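Local atomic coordinates of rhamnosidase B (Bacillus sp., PDB entry 2OKX), a protein that hydrolyses terminal alpha-L-rhamnose residues from alpha-L-rhamnosides, as a glycoside hydrolase of family 78. Residues D74-G79 / I195-E200; I112-I115 / R120-A123. One frame throughout, in Å; residues are numbered along the deposited sequence.

Interaction 1 (D74-G79 / I195-E200)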
loop_
_atom_site.group_PDB
_atom_site.type_symbol
_atom_site.label_atom_id
_atom_site.label_comp_id
_atom_site.label_asym_id
_atom_site.label_seq_id
_atom_site.Cartn_x
_atom_site.Cartn_y
_atom_site.Cartn_z
ATOM N N ASP A 74 -19.608 0.262 -10.548
ATOM C CA ASP A 74 -19.746 -1.187 -10.623
ATOM C C ASP A 74 -21.144 -1.619 -11.036
ATOM O O ASP A 74 -22.123 -0.942 -10.728
ATOM C CB ASP A 74 -19.407 -1.805 -9.266
ATOM C CG ASP A 74 -18.043 -1.384 -8.769
ATOM O OD1 ASP A 74 -17.085 -1.447 -9.563
ATOM O OD2 ASP A 74 -17.929 -0.990 -7.594
ATOM N N SER A 75 -21.224 -2.752 -11.729
ATOM C CA SER A 75 -22.500 -3.298 -12.183
ATOM C C SER A 75 -22.633 -4.742 -11.710
ATOM O O SER A 75 -21.911 -5.620 -12.179
ATOM C CB SER A 75 -22.588 -3.252 -13.712
ATOM O OG SER A 75 -22.413 -1.935 -14.205
ATOM N N TYR A 76 -23.555 -4.981 -10.782
ATOM C CA TYR A 76 -23.780 -6.323 -10.248
ATOM C C TYR A 76 -25.049 -6.975 -10.768
ATOM O O TYR A 76 -26.074 -6.315 -10.927
ATOM C CB TYR A 76 -23.908 -6.304 -8.725
ATOM C CG TYR A 76 -22.716 -5.779 -7.971
ATOM C CD1 TYR A 76 -22.507 -4.408 -7.824
ATOM C CD2 TYR A 76 -21.808 -6.655 -7.380
ATOM C CE1 TYR A 76 -21.420 -3.921 -7.103
ATOM C CE2 TYR A 76 -20.719 -6.180 -6.658
ATOM C CZ TYR A 76 -20.529 -4.813 -6.523
ATOM O OH TYR A 76 -19.444 -4.341 -5.821
ATOM N N ASP A 77 -24.977 -8.275 -11.025
ATOM C CA ASP A 77 -26.157 -9.015 -11.437
ATOM C C ASP A 77 -26.720 -9.465 -10.090
ATOM O O ASP A 77 -26.145 -10.341 -9.438
ATOM C CB ASP A 77 -25.784 -10.242 -12.263
ATOM C CG ASP A 77 -27.004 -11.033 -12.705
ATOM O OD1 ASP A 77 -27.956 -11.159 -11.904
ATOM O OD2 ASP A 77 -27.008 -11.533 -13.847
ATOM N N ILE A 78 -27.824 -8.858 -9.660
ATOM C CA ILE A 78 -28.418 -9.201 -8.371
ATOM C C ILE A 78 -29.585 -10.181 -8.444
ATOM O O ILE A 78 -30.365 -10.286 -7.501
ATOM C CB ILE A 78 -28.905 -7.937 -7.624
ATOM C CG1 ILE A 78 -29.894 -7.163 -8.503
ATOM C CG2 ILE A 78 -27.716 -7.066 -7.243
ATOM C CD1 ILE A 78 -30.538 -5.988 -7.806
ATOM N N GLY A 79 -29.693 -10.905 -9.552
ATOM C CA GLY A 79 -30.781 -11.857 -9.701
ATOM C C GLY A 79 -30.834 -12.863 -8.568
ATOM O O GLY A 79 -31.902 -13.375 -8.226
ATOM N N ILE A 195 -12.374 -4.067 -14.639
ATOM C CA ILE A 195 -11.836 -5.344 -14.165
ATOM C C ILE A 195 -12.954 -6.096 -13.458
ATOM O O ILE A 195 -13.941 -5.499 -13.036
ATOM C CB ILE A 195 -10.681 -5.191 -13.132
ATOM C CG1 ILE A 195 -11.102 -4.240 -12.008
ATOM C CG2 ILE A 195 -9.408 -4.749 -13.817
ATOM C CD1 ILE A 195 -10.270 -4.390 -10.743
ATOM N N PRO A 196 -12.820 -7.424 -13.333
ATOM C CA PRO A 196 -13.863 -8.191 -12.649
ATOM C C PRO A 196 -13.839 -7.830 -11.169
ATOM O O PRO A 196 -13.009 -7.026 -10.741
ATOM C CB PRO A 196 -13.453 -9.640 -12.913
ATOM C CG PRO A 196 -11.961 -9.555 -13.028
ATOM C CD PRO A 196 -11.766 -8.307 -13.859
ATOM N N PHE A 197 -14.741 -8.418 -10.388
ATOM C CA PHE A 197 -14.805 -8.131 -8.962
ATOM C C PHE A 197 -13.735 -8.870 -8.165
ATOM O O PHE A 197 -13.233 -9.909 -8.588
ATOM C CB PHE A 197 -16.196 -8.474 -8.420
ATOM C CG PHE A 197 -17.273 -7.517 -8.868
ATOM C CD1 PHE A 197 -17.209 -6.169 -8.528
ATOM C CD2 PHE A 197 -18.346 -7.961 -9.633
ATOM C CE1 PHE A 197 -18.197 -5.274 -8.942
ATOM C CE2 PHE A 197 -19.342 -7.075 -10.051
ATOM C CZ PHE A 197 -19.264 -5.727 -9.702
ATOM N N LEU A 198 -13.388 -8.319 -7.006
ATOM C CA LEU A 198 -12.375 -8.926 -6.154
ATOM C C LEU A 198 -12.948 -10.124 -5.410
ATOM O O LEU A 198 -14.165 -10.304 -5.323
ATOM C CB LEU A 198 -11.843 -7.906 -5.137
ATOM C CG LEU A 198 -11.248 -6.592 -5.671
ATOM C CD1 LEU A 198 -10.526 -5.868 -4.537
ATOM C CD2 LEU A 198 -10.275 -6.878 -6.807
ATOM N N THR A 199 -12.059 -10.952 -4.880
ATOM C CA THR A 199 -12.481 -12.119 -4.128
ATOM C C THR A 199 -12.775 -11.658 -2.712
ATOM O O THR A 199 -12.495 -10.526 -2.340
ATOM C CB THR A 199 -11.351 -13.162 -3.998
ATOM O OG1 THR A 199 -10.335 -12.635 -3.136
ATOM C CG2 THR A 199 -10.736 -13.482 -5.343
ATOM N N GLU A 200 -13.360 -12.548 -1.930
ATOM C CA GLU A 200 -13.601 -12.293 -0.525
ATOM C C GLU A 200 -13.858 -13.668 0.058
ATOM O O GLU A 200 -14.944 -14.228 -0.088
ATOM C CB GLU A 200 -14.782 -11.344 -0.281
ATOM C CG GLU A 200 -14.932 -11.010 1.211
ATOM C CD GLU A 200 -15.544 -9.639 1.491
ATOM O OE1 GLU A 200 -16.072 -9.450 2.606
ATOM O OE2 GLU A 200 -15.483 -8.749 0.614
#
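Y76 and F197 both turn CG beside the backbone N and anti to the carbonyl carbon (chi1 -60° and -72°), and the two rings so placed form an offset stack. It pins the loop that follows strand 189-192 against strand 70-77 of a mixed sheet in the N-terminal domain. The planes are nearly parallel, 10° from each other, with centroids 4.1 Å apart. F197 CZ sits over the centre of the Y76 ring, whereas Y76 CE2 lies above the F197 ring nearer its rim. F197 CE1 comes within 3.4 Å of Y76 CZ. D74 meets the same phenyl in its plane, at the edge, CB standing 3.7 Å from F197 CE1. The polar ends near this apolar pair are engaged elsewhere: Y76 OH and D74 OD2 both bond to the hydroxyl of Y50, while D74 OD1 makes a salt bridge with R193, at the start of the same loop. A leucine in place of Y76 would probably deprive the F197 ring of its stacking face, leaving the phenyl freer to turn, and would take away one partner of the Y50 hydroxyl. Farther along, D77 OD1 accepts from G79 N in an Asx turn. At the rim of the stack, the backbone O of S75 approaches F197 CZ at 3.6 Å, near the plane of the ring.

Interaction 2 (I112-I115 / R120-A123)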
loop_
_atom_site.group_PDB
_atom_site.type_symbol
_atom_site.label_atom_id
_atom_site.label_comp_id
_atom_site.label_asym_id
_atom_site.label_seq_id
_atom_site.Cartn_x
_atom_site.Cartn_y
_atom_site.Cartn_z
ATOM N N ILE A 112 -24.609 6.962 -5.680
ATOM C CA ILE A 112 -25.491 6.923 -6.834
ATOM C C ILE A 112 -25.631 5.455 -7.233
ATOM O O ILE A 112 -24.636 4.767 -7.476
ATOM C CB ILE A 112 -24.942 7.766 -8.014
ATOM C CG1 ILE A 112 -25.974 7.798 -9.143
ATOM C CG2 ILE A 112 -23.615 7.204 -8.502
ATOM C CD1 ILE A 112 -25.659 8.793 -10.235
ATOM N N ALA A 113 -26.871 4.974 -7.266
ATOM C CA ALA A 113 -27.142 3.585 -7.611
ATOM C C ALA A 113 -28.458 3.452 -8.354
ATOM O O ALA A 113 -29.408 4.192 -8.099
ATOM C CB ALA A 113 -27.167 2.731 -6.350
ATOM N N GLU A 114 -28.514 2.495 -9.269
ATOM C CA GLU A 114 -29.715 2.274 -10.055
ATOM C C GLU A 114 -29.853 0.804 -10.432
ATOM O O GLU A 114 -28.890 0.181 -10.882
ATOM C CB GLU A 114 -29.655 3.125 -11.325
ATOM C CG GLU A 114 -30.943 3.155 -12.130
ATOM C CD GLU A 114 -30.764 3.852 -13.463
ATOM O OE1 GLU A 114 -30.097 4.906 -13.493
ATOM O OE2 GLU A 114 -31.295 3.353 -14.477
ATOM N N ILE A 115 -31.048 0.255 -10.234
ATOM C CA ILE A 115 -31.321 -1.132 -10.584
ATOM C C ILE A 115 -32.100 -1.114 -11.891
ATOM O O ILE A 115 -33.143 -0.468 -11.991
ATOM C CB ILE A 115 -32.158 -1.843 -9.505
ATOM C CG1 ILE A 115 -31.358 -1.930 -8.205
ATOM C CG2 ILE A 115 -32.546 -3.236 -9.982
ATOM C CD1 ILE A 115 -32.081 -2.641 -7.087
ATOM N N ARG A 120 -35.770 -1.281 -18.130
ATOM C CA ARG A 120 -36.578 -0.499 -17.203
ATOM C C ARG A 120 -35.867 -0.287 -15.873
ATOM O O ARG A 120 -35.211 -1.190 -15.356
ATOM C CB ARG A 120 -37.917 -1.200 -16.955
ATOM C CG ARG A 120 -38.863 -1.190 -18.144
ATOM C CD ARG A 120 -39.954 -2.249 -17.999
ATOM N NE ARG A 120 -40.613 -2.211 -16.697
ATOM C CZ ARG A 120 -41.294 -1.170 -16.224
ATOM N NH1 ARG A 120 -41.858 -1.237 -15.025
ATOM N NH2 ARG A 120 -41.412 -0.062 -16.944
ATOM N N THR A 121 -36.003 0.915 -15.324
ATOM C CA THR A 121 -35.395 1.244 -14.044
ATOM C C THR A 121 -36.330 0.755 -12.946
ATOM O O THR A 121 -37.476 1.192 -12.865
ATOM C CB THR A 121 -35.198 2.766 -13.893
ATOM O OG1 THR A 121 -34.267 3.225 -14.880
ATOM C CG2 THR A 121 -34.677 3.108 -12.502
ATOM N N LEU A 122 -35.844 -0.152 -12.106
ATOM C CA LEU A 122 -36.658 -0.696 -11.022
ATOM C C LEU A 122 -36.447 0.085 -9.732
ATOM O O LEU A 122 -37.305 0.094 -8.852
ATOM C CB LEU A 122 -36.309 -2.167 -10.789
ATOM C CG LEU A 122 -36.309 -3.071 -12.024
ATOM C CD1 LEU A 122 -35.887 -4.476 -11.614
ATOM C CD2 LEU A 122 -37.689 -3.084 -12.669
ATOM N N ALA A 123 -35.295 0.734 -9.622
ATOM C CA ALA A 123 -34.972 1.518 -8.440
ATOM C C ALA A 123 -33.847 2.480 -8.779
ATOM O O ALA A 123 -33.045 2.220 -9.678
ATOM C CB ALA A 123 -34.557 0.604 -7.302
#
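The carboxylate of E114 is the flat group that reaches across to T121: the threonine hydroxyl stands above its plane, 51° out of it, and donates from OG1 to OE2 over 3.0 Å. Two backbone carbonyls are also acceptors. That of A123 takes the N-H of I115 at 2.9 Å (N to O); that of I115 is met by L122 N at 2.7 Å from its O. A123 N also turns to I115 O, but this bond is long and weak. Because L122 and A123 both face I115, the hairpin of strands 110-117 and 120-124 carries a classic beta bulge, and I115 with A123 forms an antiparallel hydrogen-bonded pair.

E114 gets there with CG anti to its own N (chi1 -171°) and an extended chain, which also brings its CG to 3.8 Å from T121 CG2, the two side chains crossing at about a right angle. On the face carrying I115 and A123, the contacts are apolar. I115 CB and CD1 each approach A123 CB at 4.1 Å, while I115 CG2 meets L122 CD1, 3.9 Å away, these side chains too lying roughly at right angles. F30 of strand 22-31 touches all three residues.

The buried carboxylate has further partners, R4 in a salt bridge to OE2 and the backbone N of N7 at OE1. With an arginine and several N-H and O-H donors around it, E114 is probably held ionised; its bonds to R4 and N7 link the N-terminal residues to the hairpin.

In the fold
From the N terminus, the chain runs through strand 41-47, then strands 49-54 and 57-62 of the adjacent sheet, to strand 70-77, where the first half of interaction 1 lies. Strand 87-96 rejoins that adjacent sheet before strands 110-117 and 120-124 close the short hairpin of interaction 2. Only past strand 189-192 does segment 195-200 return to complete interaction 1, so the hairpin is nested within the long helix-free excursion between those two halves. Both contacts reach one mixed sheet: interaction 2 joins one of its outermost strands, 120-124, to the next, while interaction 1 attaches the loop leading toward strand 201-203. They touch where I78 CD1 packs on I115 CD1, although their centres are 16 Å apart.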